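Local coordinates for bacilliredoxin BrxA (Bacillus subtilis, PDB 3FHK), which removes bacillithiol from S-bacillithiolated proteins such as OhrR and MetE, acting as a thioredoxin-superfamily dithiol oxidoreductase with a CXC motif, at residues 26-31 with 49-54; 68-73 with 137-142. The protein carries 2 engineered substitutions. All blocks are in the same frame, centred on the assembly; numbering follows the deposited sequence.

Contact 1 of 2, residues 26-31 with 49-54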
# COMPACT_ATOMS: atom_id res chain seq x y z
N ALA A 26 27.57 3.24 -16.58
CA ALA A 26 28.70 4.13 -16.78
C ALA A 26 30.02 3.44 -16.40
O ALA A 26 31.04 4.09 -16.19
CB ALA A 26 28.52 5.40 -15.98
N GLY A 27 30.00 2.11 -16.32
CA GLY A 27 31.21 1.37 -16.03
C GLY A 27 31.52 1.17 -14.55
O GLY A 27 32.51 0.54 -14.23
N PHE A 28 30.69 1.69 -13.65
CA PHE A 28 30.85 1.38 -12.21
C PHE A 28 30.34 -0.03 -11.93
O PHE A 28 29.18 -0.35 -12.18
CB PHE A 28 30.14 2.38 -11.29
CG PHE A 28 30.75 3.75 -11.30
CD1 PHE A 28 30.73 4.52 -12.47
CD2 PHE A 28 31.35 4.26 -10.17
CE1 PHE A 28 31.31 5.78 -12.49
CE2 PHE A 28 31.92 5.53 -10.18
CZ PHE A 28 31.90 6.29 -11.35
N GLU A 29 31.24 -0.86 -11.41
CA GLU A 29 30.89 -2.22 -11.04
C GLU A 29 30.13 -2.27 -9.72
O GLU A 29 30.57 -1.72 -8.71
CB GLU A 29 32.14 -3.10 -10.94
CG GLU A 29 31.84 -4.49 -10.44
CD GLU A 29 33.01 -5.43 -10.62
OE1 GLU A 29 33.76 -5.24 -11.60
OE2 GLU A 29 33.16 -6.36 -9.80
N GLU A 30 29.00 -2.96 -9.75
CA GLU A 30 28.19 -3.19 -8.56
C GLU A 30 28.83 -4.24 -7.66
O GLU A 30 29.19 -5.31 -8.12
CB GLU A 30 26.79 -3.67 -8.95
CG GLU A 30 25.78 -2.58 -9.06
CD GLU A 30 24.37 -3.11 -9.04
OE1 GLU A 30 24.02 -3.94 -9.91
OE2 GLU A 30 23.60 -2.68 -8.16
N LEU A 31 28.97 -3.92 -6.38
CA LEU A 31 29.28 -4.95 -5.40
C LEU A 31 28.07 -5.06 -4.49
O LEU A 31 27.80 -4.18 -3.69
CB LEU A 31 30.54 -4.61 -4.62
CG LEU A 31 31.72 -4.28 -5.55
CD1 LEU A 31 32.76 -3.45 -4.83
CD2 LEU A 31 32.34 -5.55 -6.14
N LEU A 49 37.65 4.69 -7.49
CA LEU A 49 36.56 5.53 -7.01
C LEU A 49 35.43 4.62 -6.56
O LEU A 49 34.88 3.84 -7.34
CB LEU A 49 36.05 6.49 -8.09
CG LEU A 49 34.88 7.35 -7.61
CD1 LEU A 49 35.35 8.22 -6.47
CD2 LEU A 49 34.28 8.21 -8.74
N VAL A 50 35.10 4.71 -5.28
CA VAL A 50 33.99 3.98 -4.72
C VAL A 50 32.87 4.99 -4.53
O VAL A 50 33.07 6.08 -3.97
CB VAL A 50 34.37 3.35 -3.35
CG1 VAL A 50 33.16 2.70 -2.69
CG2 VAL A 50 35.53 2.34 -3.51
N VAL A 51 31.69 4.64 -5.02
CA VAL A 51 30.53 5.47 -4.77
C VAL A 51 29.57 4.71 -3.88
O VAL A 51 29.14 3.60 -4.20
CB VAL A 51 29.81 5.87 -6.07
CG1 VAL A 51 28.53 6.65 -5.75
CG2 VAL A 51 30.74 6.70 -6.95
N VAL A 52 29.26 5.30 -2.74
CA VAL A 52 28.22 4.76 -1.89
C VAL A 52 26.90 5.38 -2.31
O VAL A 52 26.62 6.54 -2.01
CB VAL A 52 28.50 5.02 -0.42
CG1 VAL A 52 27.32 4.54 0.41
CG2 VAL A 52 29.77 4.30 -0.02
N ASN A 53 26.12 4.58 -3.02
CA ASN A 53 24.90 5.04 -3.66
C ASN A 53 23.77 5.11 -2.65
O ASN A 53 23.91 4.62 -1.53
CB ASN A 53 24.56 4.12 -4.83
CG ASN A 53 23.69 4.80 -5.88
OD1 ASN A 53 23.35 5.98 -5.75
ND2 ASN A 53 23.31 4.05 -6.90
N SER A 54 22.66 5.74 -3.03
CA SER A 54 21.53 5.96 -2.13
C SER A 54 20.29 6.38 -2.93
O SER A 54 20.40 6.86 -4.05
CB SER A 54 21.88 7.06 -1.11
OG SER A 54 20.71 7.60 -0.50
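Phe28, beside the short strand 29-30 that is outermost within this chain, meets Leu49 and Val51 of strand 47-53 in a buried, wholly apolar contact close to the middle of the chain. The two strands are not neighbours in the sheet: strand 80-85 runs between them, pairing through its backbone with Glu29 and Leu31 on one flank and with Leu49 on the other. The contact therefore spans two strand spacings, with the CA atoms of Phe28 and Val51 8.5 Å apart, and is made by side chains alone. One corner of the ring does most of the touching. Phe28 CE2 lies 3.6 Å from Val51 CG2, which comes in obliquely to the ring plane, and 3.9 Å from Leu49 CD2, which sits at the ring edge, close to its plane. Leu49 CD2 also reaches Phe28 CZ, at 4.0 Å. With CG anti to its carbonyl carbon (chi1 -68°), Phe28 extends its ring over strand 80-85, where it also touches Thr81. Val51 presents CG2, the methyl beside its backbone N, while CG1 stands anti to that nitrogen (chi1 176°). Leu23 of helix 2-24 packs on both Phe28 and Val51, and helix 57-73 covers the same layer through Thr68, Ala67 and Val71. Just before Phe28, Gly27 takes a positive phi as the C' residue of the Schellman motif that ends helix 2-24, and this turn leads the chain directly into the edge strand. The side chain of Val51 lies about 11 Å from those of the nucleophiles Cys56 and Cys58. Lacking any polar partner across the interface, the cluster depends on close apolar packing and burial, joining the start of segment 26-31 to the strand that leads to the CXC motif.

Contact 2 of 2, residues 68-73 with 137-142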
# COMPACT_ATOMS: atom_id res chain seq x y z
N THR A 68 29.99 10.21 -12.28
CA THR A 68 30.11 9.66 -13.63
C THR A 68 30.72 10.68 -14.60
O THR A 68 31.45 10.30 -15.51
CB THR A 68 28.75 9.12 -14.16
OG1 THR A 68 27.81 10.20 -14.29
CG2 THR A 68 28.19 8.07 -13.21
N GLN A 69 30.42 11.95 -14.38
CA GLN A 69 30.95 13.01 -15.23
C GLN A 69 32.42 13.30 -14.94
O GLN A 69 33.21 13.51 -15.86
CB GLN A 69 30.09 14.28 -15.13
CG GLN A 69 28.73 14.15 -15.82
CD GLN A 69 27.73 15.22 -15.40
OE1 GLN A 69 26.53 14.94 -15.26
NE2 GLN A 69 28.20 16.44 -15.20
N ALA A 70 32.79 13.32 -13.66
CA ALA A 70 34.17 13.57 -13.30
C ALA A 70 35.06 12.50 -13.92
O ALA A 70 36.14 12.79 -14.46
CB ALA A 70 34.34 13.58 -11.76
N VAL A 71 34.58 11.27 -13.89
CA VAL A 71 35.33 10.13 -14.40
C VAL A 71 35.47 10.11 -15.92
O VAL A 71 36.47 9.60 -16.45
CB VAL A 71 34.69 8.82 -13.90
CG1 VAL A 71 34.85 7.72 -14.91
CG2 VAL A 71 35.31 8.42 -12.55
N LEU A 72 34.48 10.66 -16.61
CA LEU A 72 34.48 10.64 -18.06
C LEU A 72 35.18 11.87 -18.64
O LEU A 72 35.70 11.83 -19.77
CB LEU A 72 33.05 10.57 -18.57
CG LEU A 72 32.34 9.22 -18.47
CD1 LEU A 72 30.87 9.39 -18.82
CD2 LEU A 72 33.01 8.19 -19.38
N GLN A 73 35.20 12.94 -17.86
CA GLN A 73 35.66 14.24 -18.36
C GLN A 73 37.11 14.58 -18.01
O GLN A 73 37.77 15.32 -18.74
CB GLN A 73 34.73 15.34 -17.85
CG GLN A 73 33.36 15.30 -18.51
CD GLN A 73 32.38 16.27 -17.88
OE1 GLN A 73 31.18 16.02 -17.85
NE2 GLN A 73 32.90 17.38 -17.36
N LYS A 137 34.65 19.44 -9.09
CA LYS A 137 35.94 20.05 -8.83
C LYS A 137 36.62 19.35 -7.66
O LYS A 137 37.84 19.20 -7.62
CB LYS A 137 35.77 21.54 -8.53
CG LYS A 137 37.08 22.31 -8.34
N ASN A 138 35.80 18.91 -6.71
CA ASN A 138 36.28 18.14 -5.57
C ASN A 138 36.89 16.83 -6.06
O ASN A 138 38.04 16.52 -5.76
CB ASN A 138 35.13 17.87 -4.60
CG ASN A 138 35.58 17.21 -3.31
OD1 ASN A 138 36.62 16.55 -3.26
ND2 ASN A 138 34.78 17.36 -2.26
N LEU A 139 36.11 16.08 -6.83
CA LEU A 139 36.56 14.80 -7.37
C LEU A 139 37.80 14.95 -8.25
O LEU A 139 38.78 14.23 -8.09
CB LEU A 139 35.45 14.14 -8.19
CG LEU A 139 34.42 13.34 -7.41
CD1 LEU A 139 33.22 13.00 -8.27
CD2 LEU A 139 35.06 12.08 -6.86
N THR A 140 37.74 15.88 -9.20
CA THR A 140 38.80 16.01 -10.19
C THR A 140 40.12 16.47 -9.59
O THR A 140 41.19 16.02 -10.01
CB THR A 140 38.39 16.93 -11.38
OG1 THR A 140 38.10 18.25 -10.89
CG2 THR A 140 37.17 16.38 -12.08
N ALA A 141 40.05 17.36 -8.61
CA ALA A 141 41.25 17.80 -7.89
C ALA A 141 41.86 16.62 -7.14
O ALA A 141 43.08 16.54 -6.99
CB ALA A 141 40.91 18.93 -6.94
N ALA A 142 41.00 15.71 -6.68
CA ALA A 142 41.46 14.49 -6.03
C ALA A 142 42.07 13.55 -7.07
O ALA A 142 43.13 12.98 -6.83
CB ALA A 142 40.31 13.81 -5.29
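Ala70 CB fits against Leu139 and Thr140, two consecutive residues of the facing helix. Its nearest partners belong to Leu139: CD1 at 3.7 Å from Ala70 CB, and CB at 3.8 Å from the same methyl. Thr140 adds CG2, 4.0 Å from Ala70 CB, so a single small methyl group meets both a leucine and the carbon branch of a threonine. The short side chain lets the helices come close, with the CA atoms of Ala70 and Thr140 6.1 Å apart. In Thr140, chi1 of 61° separates the two branches: CG2 stands anti to the carbonyl carbon and faces Ala70, whereas OG1 lies between the backbone N and the carbonyl carbon and hydrogen-bonds to Met136 O, one turn back in its own helix. The hydroxyl is thus satisfied locally and only the methyl enters the interface. Met136 and Phe143 of helix 132-146 also touch Ala70, extending the apolar strip before and after the Leu139-Thr140 pair. Away from the CXC site, this is plain helix-to-helix packing: helices 57-73 and 132-146 lie against each other on the sheet, and Leu139 reaches inward from the second of them onto Ile122 of strand 117-122.

In the fold
Both contacts are buried and apolar, but they differ in place. Contact 1 lies near the centre of the chain, bringing a ring beside strand 29-30 onto branched aliphatic groups of strand 47-53; contact 2, centred about 14 Å away, joins two helices farther from the chain centre around the small methyl of Ala70 and includes the partly exposed Thr140. They share no segment, yet strand 47-53 leads through the CXC motif into helix 57-73, and the two interfaces meet directly. Leu49 packs its CD1 on Leu139 CD2 at 3.9 Å. Thr68 CG2 similarly touches Ala26 and the Phe28 ring, so the two packing regions run into each other.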